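Local coordinates for GTP-binding protein (Pyrococcus horikoshii, PDB 1WXQ) that probably binds GTP and may hydrolyse ATP, as a member of the Obg-like P-loop family whose biological role is not established, at residues A[3-8]-A[106-111]; A[223-228]-A[248-253]. All blocks are in the same frame, centred on the assembly; numbering follows the deposited sequence.

Overall arrangement
From the N terminus, the chain enters the central sheet as strand 2-7 and returns as strand 104-110; contact 1 closes this long loop by laying the two strands in parallel. Contact 2 then closes a shorter loop through helix 229-241, joining the turn after strand 217-222 to the end of strand 245-249 and the turn into helix 251-258. The two loops are in series, neither nested nor crossed. Strand 217-222 lies between strands 104-110 and 245-249, and the contacts meet where K223 NZ forms a salt bridge with D110 OD2 (2.8 Å), tying the C-terminal end of strand 104-110 to the loop after strand 217-222, at the end of the sheet where P-loop GTPases as a family bind nucleotide.

Contact 1 of 2, residues A[3-8]-A[106-111]; sequences IGVVGK and IHVVDA
The carbonyl oxygen of V6 is gripped by two donors of the parallel strand 104-110. V108 N reaches V6 O at 3.1 Å, nearly in line with the carbonyl, and the ring atom H107 ND1 adds a weak bond to V6 O at 3.3 Å, bent to 139°. The ladder is completed by I106 N to G4 O (2.9 Å) and V6 N to I106 O (3.2 Å). Beyond G7 a water takes over, accepting from K8 N and donating to V108 O, while K8 NZ forms a salt bridge with D130 and a hydrogen bond with D116 O.

On one face of the sheet V5 CG1 meets V108 CG2 at 4.0 Å, while I106 touches I3 CG2 and faces helix 305-316. On the other, H107 turns CG anti to its backbone N (chi1 -173°), lying at about a right angle to V6, with V109 CG1 over the ring centre. A leucine in place of H107 would probably leave V6 O held by V108 N alone among this strand's N-H donors, and V109 CG1 without its flat ring. The bonding is consistent with a well-anchored run of chain into the probable P-loop beginning at G7, which in relatives wraps the phosphates.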
ATOM      1  N   ILE A   3      -1.738  -5.487   0.570  1.00 28.97           N
ATOM      2  CA  ILE A   3      -1.386  -5.043  -0.778  1.00 26.84           C
ATOM      3  C   ILE A   3      -1.722  -6.092  -1.825  1.00 27.04           C
ATOM      4  O   ILE A   3      -1.268  -7.224  -1.729  1.00 27.96           O
ATOM      5  CB  ILE A   3       0.127  -4.751  -0.898  1.00 26.46           C
ATOM      6  CG1 ILE A   3       0.553  -3.682   0.114  1.00 24.59           C
ATOM      7  CG2 ILE A   3       0.451  -4.315  -2.314  1.00 27.42           C
ATOM      8  CD1 ILE A   3       2.035  -3.446   0.136  1.00 24.85           C
ATOM      9  N   GLY A   4      -2.500  -5.709  -2.831  1.00 26.29           N
ATOM     10  CA  GLY A   4      -2.866  -6.639  -3.885  1.00 24.39           C
ATOM     11  C   GLY A   4      -1.998  -6.441  -5.115  1.00 24.12           C
ATOM     12  O   GLY A   4      -1.718  -5.299  -5.487  1.00 25.63           O
ATOM     13  N   VAL A   5      -1.567  -7.541  -5.736  1.00 23.40           N
ATOM     14  CA  VAL A   5      -0.723  -7.501  -6.932  1.00 22.52           C
ATOM     15  C   VAL A   5      -1.522  -7.968  -8.143  1.00 24.98           C
ATOM     16  O   VAL A   5      -1.976  -9.118  -8.199  1.00 22.14           O
ATOM     17  CB  VAL A   5       0.504  -8.404  -6.776  1.00 24.50           C
ATOM     18  CG1 VAL A   5       1.379  -8.294  -7.999  1.00 24.27           C
ATOM     19  CG2 VAL A   5       1.279  -8.024  -5.527  1.00 23.13           C
ATOM     20  N   VAL A   6      -1.682  -7.074  -9.117  1.00 27.80           N
ATOM     21  CA  VAL A   6      -2.473  -7.363 -10.300  1.00 29.26           C
ATOM     22  C   VAL A   6      -1.683  -7.131 -11.572  1.00 29.62           C
ATOM     23  O   VAL A   6      -0.656  -6.459 -11.549  1.00 32.47           O
ATOM     24  CB  VAL A   6      -3.725  -6.453 -10.365  1.00 27.39           C
ATOM     25  CG1 VAL A   6      -4.546  -6.590  -9.097  1.00 30.63           C
ATOM     26  CG2 VAL A   6      -3.296  -5.001 -10.545  1.00 31.73           C
ATOM     27  N   GLY A   7      -2.194  -7.659 -12.682  1.00 29.63           N
ATOM     28  CA  GLY A   7      -1.534  -7.489 -13.965  1.00 30.34           C
ATOM     29  C   GLY A   7      -2.030  -8.467 -15.021  1.00 31.11           C
ATOM     30  O   GLY A   7      -2.751  -9.406 -14.712  1.00 33.49           O
ATOM     31  N   LYS A   8      -1.672  -8.245 -16.278  1.00 30.73           N
ATOM     32  CA  LYS A   8      -2.086  -9.169 -17.318  1.00 31.39           C
ATOM     33  C   LYS A   8      -1.120 -10.358 -17.224  1.00 33.19           C
ATOM     34  O   LYS A   8      -0.158 -10.311 -16.462  1.00 32.74           O
ATOM     35  CB  LYS A   8      -2.011  -8.498 -18.685  1.00 31.13           C
ATOM     36  CG  LYS A   8      -0.667  -7.910 -19.039  1.00 29.51           C
ATOM     37  CD  LYS A   8      -0.732  -7.225 -20.410  1.00 27.82           C
ATOM     38  CE  LYS A   8       0.621  -6.624 -20.857  1.00 27.90           C
ATOM     39  NZ  LYS A   8       0.571  -6.088 -22.258  1.00 33.56           N
ATOM     40  N   ILE A 106      -0.314  -3.028  -6.512  1.00 26.94           N
ATOM     41  CA  ILE A 106       0.922  -2.888  -7.249  1.00 27.09           C
ATOM     42  C   ILE A 106       0.586  -3.430  -8.640  1.00 28.25           C
ATOM     43  O   ILE A 106       0.433  -4.639  -8.829  1.00 28.67           O
ATOM     44  CB  ILE A 106       2.038  -3.739  -6.652  1.00 27.49           C
ATOM     45  CG1 ILE A 106       2.419  -3.199  -5.278  1.00 25.37           C
ATOM     46  CG2 ILE A 106       3.255  -3.740  -7.587  1.00 28.87           C
ATOM     47  CD1 ILE A 106       3.459  -4.056  -4.583  1.00 25.40           C
ATOM     48  N   HIS A 107       0.432  -2.538  -9.611  1.00 28.99           N
ATOM     49  CA  HIS A 107       0.111  -3.000 -10.952  1.00 28.42           C
ATOM     50  C   HIS A 107       1.363  -3.245 -11.804  1.00 28.01           C
ATOM     51  O   HIS A 107       2.012  -2.302 -12.265  1.00 27.62           O
ATOM     52  CB  HIS A 107      -0.813  -2.007 -11.661  1.00 26.83           C
ATOM     53  CG  HIS A 107      -1.313  -2.506 -12.985  1.00 27.44           C
ATOM     54  ND1 HIS A 107      -0.995  -3.752 -13.466  1.00 30.89           N
ATOM     55  CD2 HIS A 107      -2.109  -1.925 -13.903  1.00 23.57           C
ATOM     56  CE1 HIS A 107      -1.578  -3.929 -14.641  1.00 17.61           C
ATOM     57  NE2 HIS A 107      -2.257  -2.844 -14.930  1.00 23.83           N
ATOM     58  N   VAL A 108       1.671  -4.523 -12.018  1.00 28.29           N
ATOM     59  CA  VAL A 108       2.823  -4.962 -12.805  1.00 26.45           C
ATOM     60  C   VAL A 108       2.541  -4.916 -14.301  1.00 28.33           C
ATOM     61  O   VAL A 108       1.578  -5.505 -14.778  1.00 27.07           O
ATOM     62  CB  VAL A 108       3.202  -6.387 -12.426  1.00 26.19           C
ATOM     63  CG1 VAL A 108       4.442  -6.810 -13.172  1.00 26.55           C
ATOM     64  CG2 VAL A 108       3.401  -6.472 -10.930  1.00 21.44           C
ATOM     65  N   VAL A 109       3.395  -4.220 -15.041  1.00 30.40           N
ATOM     66  CA  VAL A 109       3.223  -4.085 -16.481  1.00 30.77           C
ATOM     67  C   VAL A 109       4.516  -4.418 -17.197  1.00 30.65           C
ATOM     68  O   VAL A 109       5.599  -4.430 -16.600  1.00 32.04           O
ATOM     69  CB  VAL A 109       2.817  -2.629 -16.884  1.00 34.16           C
ATOM     70  CG1 VAL A 109       1.537  -2.201 -16.150  1.00 29.88           C
ATOM     71  CG2 VAL A 109       3.973  -1.656 -16.576  1.00 31.91           C
ATOM     72  N   ASP A 110       4.384  -4.647 -18.494  1.00 32.01           N
ATOM     73  CA  ASP A 110       5.488  -5.006 -19.370  1.00 31.23           C
ATOM     74  C   ASP A 110       6.220  -3.768 -19.917  1.00 31.30           C
ATOM     75  O   ASP A 110       5.781  -3.165 -20.895  1.00 33.38           O
ATOM     76  CB  ASP A 110       4.921  -5.827 -20.524  1.00 30.53           C
ATOM     77  CG  ASP A 110       5.992  -6.439 -21.372  1.00 34.54           C
ATOM     78  OD1 ASP A 110       7.089  -5.846 -21.451  1.00 29.80           O
ATOM     79  OD2 ASP A 110       5.728  -7.507 -21.967  1.00 37.52           O
ATOM     80  N   ALA A 111       7.338  -3.386 -19.308  1.00 30.85           N
ATOM     81  CA  ALA A 111       8.053  -2.198 -19.776  1.00 32.03           C
ATOM     82  C   ALA A 111       8.494  -2.303 -21.240  1.00 32.59           C
ATOM     83  O   ALA A 111       8.488  -1.315 -21.974  1.00 33.07           O
ATOM     84  CB  ALA A 111       9.259  -1.913 -18.882  1.00 31.78           C
TER
HETATM   85  O   HOH W   1      -0.396  -5.479 -17.181  1.00 60.04           O

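Contact 2 of 2, residues A[223-228]-A[248-253]; sequences KADAAS and PTSAAA
T249 O accepts from two successive amides, A224 N and K223 N. The A224 N bond to T249 O is sound (3.0 Å, 162°), although the donor stands above the carbonyl plane; that from K223 N is weak, bent to 120°. The positive phi of K223 (74°) turns the chain at this point, where both N-H groups face the one oxygen. Alongside, S250 OG donates a weak bond to D225 OD1 at 3.0 Å, while A224 CB rests on P248 CB at 3.6 Å, with I232 of helix 229-241 touching both alanine and proline.

Several other polar groups have partners close by. T249 OG1 turns back to its neighbour P248 O, and the 3-10 turn uses K223 O and A224 O as acceptors for A226 N and A227 N. N222 OD1 takes A251 N at the start of helix 251-258, the backbone of S250 bonds T303, and K223 NZ forms a salt bridge with D110.

N222, K223 and D225 fit the NKxD signature of GTPases, and T249 to A251 resemble the family's SAK loop. In relatives the aspartate reads the guanine base; here its weak bond is consistent with S250 helping to orient the carboxylate beside the probable base pocket.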
ATOM      1  N   LYS A 223      10.372  -6.246 -16.078  1.00 28.35           N
ATOM      2  CA  LYS A 223      11.198  -6.711 -17.188  1.00 28.22           C
ATOM      3  C   LYS A 223      12.024  -5.535 -17.692  1.00 26.95           C
ATOM      4  O   LYS A 223      12.462  -5.512 -18.837  1.00 28.95           O
ATOM      5  CB  LYS A 223      10.343  -7.281 -18.329  1.00 30.26           C
ATOM      6  CG  LYS A 223       9.414  -8.425 -17.903  1.00 37.27           C
ATOM      7  CD  LYS A 223       8.953  -9.286 -19.082  1.00 45.71           C
ATOM      8  CE  LYS A 223       8.180  -8.486 -20.128  1.00 52.70           C
ATOM      9  NZ  LYS A 223       7.712  -9.353 -21.266  1.00 60.73           N
ATOM     10  N   ALA A 224      12.226  -4.558 -16.814  1.00 27.68           N
ATOM     11  CA  ALA A 224      12.988  -3.356 -17.134  1.00 27.01           C
ATOM     12  C   ALA A 224      14.365  -3.681 -17.712  1.00 28.08           C
ATOM     13  O   ALA A 224      14.832  -3.009 -18.627  1.00 28.17           O
ATOM     14  CB  ALA A 224      13.139  -2.500 -15.885  1.00 26.91           C
ATOM     15  N   ASP A 225      15.008  -4.706 -17.161  1.00 29.51           N
ATOM     16  CA  ASP A 225      16.322  -5.153 -17.615  1.00 30.67           C
ATOM     17  C   ASP A 225      16.336  -5.423 -19.121  1.00 29.84           C
ATOM     18  O   ASP A 225      17.357  -5.221 -19.788  1.00 29.95           O
ATOM     19  CB  ASP A 225      16.703  -6.427 -16.881  1.00 31.65           C
ATOM     20  CG  ASP A 225      15.656  -7.502 -17.034  1.00 35.03           C
ATOM     21  OD1 ASP A 225      14.457  -7.152 -16.975  1.00 41.41           O
ATOM     22  OD2 ASP A 225      16.020  -8.685 -17.204  1.00 35.15           O
ATOM     23  N   ALA A 226      15.209  -5.890 -19.656  1.00 29.24           N
ATOM     24  CA  ALA A 226      15.126  -6.173 -21.085  1.00 28.28           C
ATOM     25  C   ALA A 226      14.630  -4.950 -21.859  1.00 28.20           C
ATOM     26  O   ALA A 226      14.393  -5.018 -23.073  1.00 28.50           O
ATOM     27  CB  ALA A 226      14.198  -7.365 -21.332  1.00 27.51           C
ATOM     28  N   ALA A 227      14.482  -3.826 -21.166  1.00 27.12           N
ATOM     29  CA  ALA A 227      13.998  -2.615 -21.820  1.00 25.00           C
ATOM     30  C   ALA A 227      15.039  -1.516 -21.792  1.00 23.20           C
ATOM     31  O   ALA A 227      15.999  -1.579 -21.031  1.00 24.01           O
ATOM     32  CB  ALA A 227      12.715  -2.144 -21.152  1.00 22.14           C
ATOM     33  N   SER A 228      14.855  -0.513 -22.637  1.00 21.66           N
ATOM     34  CA  SER A 228      15.788   0.600 -22.700  1.00 23.27           C
ATOM     35  C   SER A 228      15.369   1.734 -21.755  1.00 22.37           C
ATOM     36  O   SER A 228      14.187   1.891 -21.456  1.00 18.51           O
ATOM     37  CB  SER A 228      15.840   1.150 -24.121  1.00 20.65           C
ATOM     38  OG  SER A 228      14.596   1.757 -24.438  1.00 23.36           O
ATOM     39  N   PRO A 248      10.893   0.950 -12.342  1.00 26.46           N
ATOM     40  CA  PRO A 248      11.386  -0.163 -13.168  1.00 25.65           C
ATOM     41  C   PRO A 248      11.605  -1.356 -12.255  1.00 25.58           C
ATOM     42  O   PRO A 248      11.862  -1.190 -11.059  1.00 26.80           O
ATOM     43  CB  PRO A 248      12.676   0.388 -13.774  1.00 23.98           C
ATOM     44  CG  PRO A 248      13.074   1.476 -12.843  1.00 23.52           C
ATOM     45  CD  PRO A 248      11.776   2.119 -12.462  1.00 25.78           C
ATOM     46  N   THR A 249      11.523  -2.559 -12.808  1.00 27.13           N
ATOM     47  CA  THR A 249      11.628  -3.741 -11.978  1.00 27.23           C
ATOM     48  C   THR A 249      11.967  -5.024 -12.748  1.00 29.33           C
ATOM     49  O   THR A 249      11.570  -5.189 -13.911  1.00 30.08           O
ATOM     50  CB  THR A 249      10.275  -3.900 -11.226  1.00 28.86           C
ATOM     51  OG1 THR A 249      10.358  -3.254  -9.947  1.00 32.90           O
ATOM     52  CG2 THR A 249       9.885  -5.340 -11.078  1.00 23.94           C
ATOM     53  N   SER A 250      12.701  -5.923 -12.086  1.00 27.90           N
ATOM     54  CA  SER A 250      13.084  -7.203 -12.668  1.00 28.65           C
ATOM     55  C   SER A 250      12.725  -8.299 -11.672  1.00 30.42           C
ATOM     56  O   SER A 250      13.551  -8.728 -10.848  1.00 30.70           O
ATOM     57  CB  SER A 250      14.590  -7.240 -12.978  1.00 29.39           C
ATOM     58  OG  SER A 250      14.916  -6.412 -14.089  1.00 33.72           O
ATOM     59  N   ALA A 251      11.481  -8.756 -11.765  1.00 30.26           N
ATOM     60  CA  ALA A 251      10.972  -9.770 -10.863  1.00 29.42           C
ATOM     61  C   ALA A 251      11.749 -11.080 -10.888  1.00 28.63           C
ATOM     62  O   ALA A 251      12.166 -11.569  -9.832  1.00 31.43           O
ATOM     63  CB  ALA A 251       9.480 -10.019 -11.154  1.00 29.58           C
ATOM     64  N   ALA A 252      11.939 -11.649 -12.078  1.00 27.27           N
ATOM     65  CA  ALA A 252      12.654 -12.919 -12.204  1.00 28.64           C
ATOM     66  C   ALA A 252      13.986 -12.854 -11.474  1.00 29.70           C
ATOM     67  O   ALA A 252      14.397 -13.820 -10.838  1.00 31.66           O
ATOM     68  CB  ALA A 252      12.872 -13.275 -13.678  1.00 25.63           C
ATOM     69  N   ALA A 253      14.648 -11.706 -11.552  1.00 31.18           N
ATOM     70  CA  ALA A 253      15.912 -11.452 -10.865  1.00 31.54           C
ATOM     71  C   ALA A 253      15.839 -11.574  -9.334  1.00 31.14           C
ATOM     72  O   ALA A 253      16.587 -12.315  -8.721  1.00 31.22           O
ATOM     73  CB  ALA A 253      16.447 -10.080 -11.287  1.00 30.78           C
TER